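Local coordinates for protein alanine dehydrogenase/pyridine nucleotide transhydrogenase (Mycobacterium smegmatis str. MC2 155, PDB 3P2Y) that probably takes part, as the alpha-1 subunit of a proton-pumping transhydrogenase, in passing reducing equivalents between NADH and NADP, at residues 111-114 and 115-119; 336-339 and 340-343. One frame throughout, in Å; residues are numbered along the deposited sequence.

Contact 1 (111-114 and 115-119); sequences FLAP and RTQPE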
ATOM      1  N   PHE A 111       6.494  21.503  15.611  1.00 10.26           N
ATOM      2  CA  PHE A 111       5.344  22.085  14.924  1.00 10.73           C
ATOM      3  C   PHE A 111       4.496  22.698  16.021  1.00 11.83           C
ATOM      4  O   PHE A 111       4.114  22.005  16.957  1.00 12.34           O
ATOM      5  CB  PHE A 111       4.514  21.044  14.175  1.00 11.03           C
ATOM      6  CG  PHE A 111       5.173  20.510  12.931  1.00 10.32           C
ATOM      7  CD1 PHE A 111       5.501  21.353  11.873  1.00 11.13           C
ATOM      8  CD2 PHE A 111       5.437  19.145  12.798  1.00 12.52           C
ATOM      9  CE1 PHE A 111       6.089  20.847  10.696  1.00 11.89           C
ATOM     10  CE2 PHE A 111       6.030  18.635  11.653  1.00 12.79           C
ATOM     11  CZ  PHE A 111       6.375  19.493  10.579  1.00 11.58           C
ATOM     12  N   LEU A 112       4.258  24.007  15.935  1.00 12.65           N
ATOM     13  CA  LEU A 112       3.520  24.715  16.976  1.00 13.62           C
ATOM     14  C   LEU A 112       2.219  25.339  16.505  1.00 15.51           C
ATOM     15  O   LEU A 112       1.650  26.160  17.227  1.00 16.81           O
ATOM     16  CB  LEU A 112       4.400  25.791  17.667  1.00 14.23           C
ATOM     17  CG  LEU A 112       5.689  25.261  18.294  1.00 14.42           C
ATOM     18  CD1 LEU A 112       6.593  26.400  18.843  1.00 13.70           C
ATOM     19  CD2 LEU A 112       5.393  24.259  19.402  1.00 16.17           C
ATOM     20  N   ALA A 113       1.761  24.994  15.302  1.00 15.40           N
ATOM     21  CA  ALA A 113       0.456  25.420  14.783  1.00 17.41           C
ATOM     22  C   ALA A 113       0.181  26.933  14.934  1.00 18.85           C
ATOM     23  O   ALA A 113      -0.852  27.320  15.493  1.00 20.00           O
ATOM     24  CB  ALA A 113      -0.671  24.591  15.450  1.00 17.56           C
ATOM     25  N   PRO A 114       1.111  27.787  14.457  1.00 20.14           N
ATOM     26  CA  PRO A 114       0.970  29.231  14.719  1.00 21.95           C
ATOM     27  C   PRO A 114      -0.346  29.814  14.170  1.00 23.44           C
ATOM     28  O   PRO A 114      -0.912  30.720  14.771  1.00 24.33           O
ATOM     29  CB  PRO A 114       2.211  29.846  14.032  1.00 21.31           C
ATOM     30  CG  PRO A 114       2.649  28.828  13.033  1.00 21.51           C
ATOM     31  CD  PRO A 114       2.331  27.495  13.686  1.00 19.59           C
ATOM     32  N   ARG A 115      -0.851  29.275  13.068  1.00 25.45           N
ATOM     33  CA  ARG A 115      -2.116  29.767  12.514  1.00 27.89           C
ATOM     34  C   ARG A 115      -3.344  29.276  13.281  1.00 27.60           C
ATOM     35  O   ARG A 115      -4.248  30.056  13.582  1.00 30.56           O
ATOM     36  CB  ARG A 115      -2.242  29.371  11.045  1.00 28.27           C
ATOM     37  CG  ARG A 115      -0.998  29.621  10.225  1.00 32.36           C
ATOM     38  CD  ARG A 115      -1.038  30.964   9.581  1.00 38.76           C
ATOM     39  NE  ARG A 115      -0.021  31.088   8.539  1.00 42.55           N
ATOM     40  CZ  ARG A 115      -0.132  31.882   7.480  1.00 44.29           C
ATOM     41  NH1 ARG A 115      -1.231  32.609   7.296  1.00 44.78           N
ATOM     42  NH2 ARG A 115       0.854  31.941   6.597  1.00 45.56           N
ATOM     43  N   THR A 116      -3.370  27.999  13.610  1.00 26.69           N
ATOM     44  CA  THR A 116      -4.588  27.353  14.069  1.00 25.99           C
ATOM     45  C   THR A 116      -4.664  27.278  15.606  1.00 25.35           C
ATOM     46  O   THR A 116      -5.735  27.021  16.171  1.00 25.05           O
ATOM     47  CB  THR A 116      -4.715  25.953  13.456  1.00 26.20           C
ATOM     48  OG1 THR A 116      -3.586  25.162  13.841  1.00 25.95           O
ATOM     49  CG2 THR A 116      -4.767  26.026  11.913  1.00 26.85           C
ATOM     50  N   GLN A 117      -3.527  27.500  16.262  1.00 24.08           N
ATOM     51  CA  GLN A 117      -3.446  27.506  17.737  1.00 24.35           C
ATOM     52  C   GLN A 117      -2.710  28.760  18.247  1.00 24.14           C
ATOM     53  O   GLN A 117      -1.669  28.650  18.894  1.00 24.23           O
ATOM     54  CB  GLN A 117      -2.782  26.220  18.247  1.00 24.03           C
ATOM     55  CG  GLN A 117      -3.581  24.955  17.982  1.00 24.74           C
ATOM     56  CD  GLN A 117      -2.957  23.693  18.570  1.00 26.78           C
ATOM     57  OE1 GLN A 117      -2.764  22.694  17.865  1.00 27.74           O
ATOM     58  NE2 GLN A 117      -2.671  23.719  19.861  1.00 27.03           N
ATOM     59  N   PRO A 118      -3.248  29.960  17.957  1.00 25.08           N
ATOM     60  CA  PRO A 118      -2.567  31.204  18.331  1.00 25.45           C
ATOM     61  C   PRO A 118      -2.331  31.387  19.840  1.00 25.65           C
ATOM     62  O   PRO A 118      -1.351  32.024  20.219  1.00 26.22           O
ATOM     63  CB  PRO A 118      -3.520  32.287  17.809  1.00 26.35           C
ATOM     64  CG  PRO A 118      -4.826  31.624  17.740  1.00 25.80           C
ATOM     65  CD  PRO A 118      -4.519  30.254  17.270  1.00 24.83           C
ATOM     66  N   GLU A 119      -3.192  30.807  20.675  1.00 24.66           N
ATOM     67  CA  GLU A 119      -3.033  30.869  22.130  1.00 25.07           C
ATOM     68  C   GLU A 119      -1.770  30.167  22.608  1.00 23.79           C
ATOM     69  O   GLU A 119      -1.255  30.475  23.677  1.00 22.93           O
ATOM     70  CB  GLU A 119      -4.211  30.219  22.856  1.00 25.86           C
ATOM     71  CG  GLU A 119      -5.511  31.017  22.862  1.00 30.52           C
ATOM     72  CD  GLU A 119      -6.616  30.301  23.655  1.00 35.75           C
ATOM     73  OE1 GLU A 119      -6.442  29.101  24.005  1.00 38.59           O
ATOM     74  OE2 GLU A 119      -7.661  30.927  23.924  1.00 37.82           O
TER
HETATM   75  O   HOH W   1       0.945  28.811  18.160  1.00 19.42           O

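Contact 2 (336-339 and 340-343); sequences PEHA and SELY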
ATOM      1  N   PRO A 336       7.264   5.986   9.809  1.00  7.44           N
ATOM      2  CA  PRO A 336       7.783   6.891  10.838  1.00  7.48           C
ATOM      3  C   PRO A 336       9.306   6.951  11.004  1.00  8.03           C
ATOM      4  O   PRO A 336       9.804   7.905  11.592  1.00  8.21           O
ATOM      5  CB  PRO A 336       7.111   6.356  12.124  1.00  8.00           C
ATOM      6  CG  PRO A 336       7.019   4.873  11.883  1.00  7.06           C
ATOM      7  CD  PRO A 336       6.570   4.812  10.388  1.00  7.33           C
ATOM      8  N   GLU A 337      10.045   5.946  10.543  1.00  7.34           N
ATOM      9  CA  GLU A 337      11.488   6.049  10.724  1.00  8.61           C
ATOM     10  C   GLU A 337      12.028   7.106   9.782  1.00  8.25           C
ATOM     11  O   GLU A 337      12.735   8.034  10.231  1.00  8.40           O
ATOM     12  CB  GLU A 337      12.245   4.734  10.509  1.00  8.25           C
ATOM     13  CG  GLU A 337      13.765   5.052  10.428  1.00  9.46           C
ATOM     14  CD  GLU A 337      14.700   3.856  10.467  1.00 12.31           C
ATOM     15  OE1 GLU A 337      14.259   2.713  10.512  1.00 10.78           O
ATOM     16  OE2 GLU A 337      15.931   4.117  10.449  1.00 13.31           O
ATOM     17  N   HIS A 338      11.725   7.001   8.490  1.00  7.91           N
ATOM     18  CA  HIS A 338      12.254   8.060   7.597  1.00  7.87           C
ATOM     19  C   HIS A 338      11.571   9.414   7.776  1.00  8.08           C
ATOM     20  O   HIS A 338      12.238  10.435   7.656  1.00  8.06           O
ATOM     21  CB  HIS A 338      12.297   7.639   6.126  1.00  8.22           C
ATOM     22  CG  HIS A 338      13.485   6.801   5.774  1.00  9.05           C
ATOM     23  ND1 HIS A 338      13.512   5.996   4.653  1.00  7.90           N
ATOM     24  CD2 HIS A 338      14.687   6.640   6.383  1.00 10.41           C
ATOM     25  CE1 HIS A 338      14.679   5.377   4.584  1.00 12.17           C
ATOM     26  NE2 HIS A 338      15.414   5.756   5.617  1.00 10.80           N
ATOM     27  N   ALA A 339      10.275   9.441   8.111  1.00  7.74           N
ATOM     28  CA  ALA A 339       9.649  10.744   8.427  1.00  7.79           C
ATOM     29  C   ALA A 339      10.397  11.378   9.614  1.00  7.91           C
ATOM     30  O   ALA A 339      10.740  12.575   9.577  1.00  7.35           O
ATOM     31  CB  ALA A 339       8.133  10.578   8.736  1.00  7.99           C
ATOM     32  N   SER A 340      10.681  10.589  10.654  1.00  8.10           N
ATOM     33  CA  SER A 340      11.366  11.158  11.832  1.00  8.04           C
ATOM     34  C   SER A 340      12.797  11.523  11.556  1.00  7.75           C
ATOM     35  O   SER A 340      13.298  12.482  12.130  1.00  7.68           O
ATOM     36  CB  SER A 340      11.353  10.206  13.030  1.00  8.48           C
ATOM     37  OG  SER A 340      10.014   9.880  13.356  1.00  8.37           O
ATOM     38  N   GLU A 341      13.483  10.731  10.739  1.00  8.57           N
ATOM     39  CA  GLU A 341      14.901  11.038  10.453  1.00  8.81           C
ATOM     40  C   GLU A 341      15.033  12.346   9.701  1.00  9.07           C
ATOM     41  O   GLU A 341      15.877  13.166  10.053  1.00  8.85           O
ATOM     42  CB  GLU A 341      15.550   9.901   9.670  1.00 10.57           C
ATOM     43  CG  GLU A 341      17.029  10.141   9.346  1.00  9.95           C
ATOM     44  CD  GLU A 341      17.611   8.996   8.512  1.00 18.19           C
ATOM     45  OE1 GLU A 341      17.337   7.832   8.846  1.00 16.74           O
ATOM     46  OE2 GLU A 341      18.341   9.263   7.525  1.00 18.88           O
ATOM     47  N   LEU A 342      14.210  12.545   8.679  1.00  8.27           N
ATOM     48  CA  LEU A 342      14.254  13.790   7.916  1.00  9.33           C
ATOM     49  C   LEU A 342      13.893  14.989   8.806  1.00  8.77           C
ATOM     50  O   LEU A 342      14.577  16.017   8.760  1.00  8.33           O
ATOM     51  CB  LEU A 342      13.315  13.710   6.720  1.00  8.95           C
ATOM     52  CG  LEU A 342      13.764  12.648   5.698  1.00 11.78           C
ATOM     53  CD1 LEU A 342      12.690  12.542   4.630  1.00 14.08           C
ATOM     54  CD2 LEU A 342      15.116  12.972   5.077  1.00 12.95           C
ATOM     55  N   TYR A 343      12.822  14.821   9.595  1.00  8.25           N
ATOM     56  CA  TYR A 343      12.369  15.826  10.564  1.00  8.64           C
ATOM     57  C   TYR A 343      13.473  16.151  11.567  1.00  8.59           C
ATOM     58  O   TYR A 343      13.716  17.326  11.908  1.00  7.63           O
ATOM     59  CB  TYR A 343      11.110  15.351  11.314  1.00  9.04           C
ATOM     60  CG  TYR A 343      10.571  16.393  12.266  1.00  9.24           C
ATOM     61  CD1 TYR A 343      10.798  16.288  13.641  1.00  7.23           C
ATOM     62  CD2 TYR A 343       9.815  17.483  11.786  1.00  9.34           C
ATOM     63  CE1 TYR A 343      10.299  17.280  14.534  1.00  6.95           C
ATOM     64  CE2 TYR A 343       9.340  18.471  12.655  1.00  7.97           C
ATOM     65  CZ  TYR A 343       9.579  18.345  14.029  1.00  8.00           C
ATOM     66  OH  TYR A 343       9.070  19.261  14.897  1.00  7.98           O
TER
HETATM   67  O   HOH W   2      16.710   6.679  11.351  1.00 15.26           O
HETATM   68  O   HOH W   3      17.616   5.076   8.302  1.00 34.08           O

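Contact 1 (111-114 and 115-119)
Ala113 and Gln117 make the tight part of this turn. The backbone N of Gln117 donates to Ala113 O at 2.8 Å with an N-H...O angle of 148°, and the C=O...N angle of 161° sets the donor almost straight ahead of the carbonyl. Thr116 N adds a weak, strongly bent bond to Ala113 O at 3.2 Å. Ala113 has positive phi, and its CB points into the turn, where two side chains meet it: Thr116 OG1 lies 3.4 Å from Ala113 CB, and the Gln117 chain touches it from CB to OE1. With chi1 of -66° placing CG opposite its own carbonyl carbon, and an extended chain beyond, Gln117 runs alongside that methyl; its OE1 lies 3.7 Å from Ala113 CB.

The other parts are looser. A water links two acceptors at the ends of the turn, donating to Leu112 O at 2.9 Å and to Gln117 O at 2.7 Å. Arg115 and Thr116 are solvent-exposed. Leu112, by contrast, is buried against Ala131 and Ala133, while Glu135 accepts the backbone N-H groups of Leu112 and Ala113. The single i to i+4 bond thus closes an alpha-turn that leads from strand 107-110 into helix 118-126, the opening loop of a beta-alpha-beta crossover to the parallel neighbour strand 130-133.

Contact 2 (336-339 and 340-343)
Ser340, with chi1 of -57°, holds OG beside its own backbone N and opposite its carbonyl carbon, which carries the hydroxyl OG back to Pro336 O at 2.7 Å. Pro336 O receives a second donor, Ser340 N at 3.0 Å. The two arrive differently: OG lies in the carbonyl plane, whereas the N-H comes from well above it. OG also has Val38 N as a hydrogen-bond partner, so the hydroxyl is fixed from two directions. In Glu341, CG stands opposite the backbone N (chi1 -180°) and the chain runs on extended, side by side with His338. Glu341 OE1 lies 3.8 Å from His338 CD2, at the ring edge and in its plane, with ring and carboxylate nearly perpendicular at 88°.

The framework is the first turns of alpha-helix 336-354, recognised by successive i to i+4 bonds such as Leu342 N to His338 O at 3.1 Å. Here the helix meets the second subunit: Arg170 of that subunit forms a salt bridge with Glu337 OE1, and the backbone N of its Phe171 is hydrogen-bonded to His338 ND1.

Glu337 OE2 and Glu341 OE1 come within 4.3 Å of each other, a like-charged pair in buried surroundings. Two waters each donate to both oxygens, which probably offsets some of the repulsion. The Leu342 side chain rests against the carbonyl one turn back, with Leu342 CG 3.3 Å from His338 O. Tyr343 hydrogen-bonds through OH to Lys90 O. Ala339 O accepts from Gln152 NE2 as well as from Tyr343 N.

Contact 1 comes first along the chain, at the exit of strand 107-110 in the six-stranded parallel sheet; contact 2 follows much later, at the start of helix 336-354, after strand 323-326 of the mixed, Rossmann-like sheet. Their centres are about 22 Å apart, yet their ends meet: Phe111 CE2 and Tyr343 CE2 lie 3.5 Å apart, with ring planes inclined by about 35°. Helix 148-167 backs both rings through Ala148 and Gln152. This aromatic pair joins helix 336-354, in the C-terminal family domain, to the loop that leaves the N-terminal sheet. Contact 2 also reaches the second subunit; no other chain of the assembly touches contact 1.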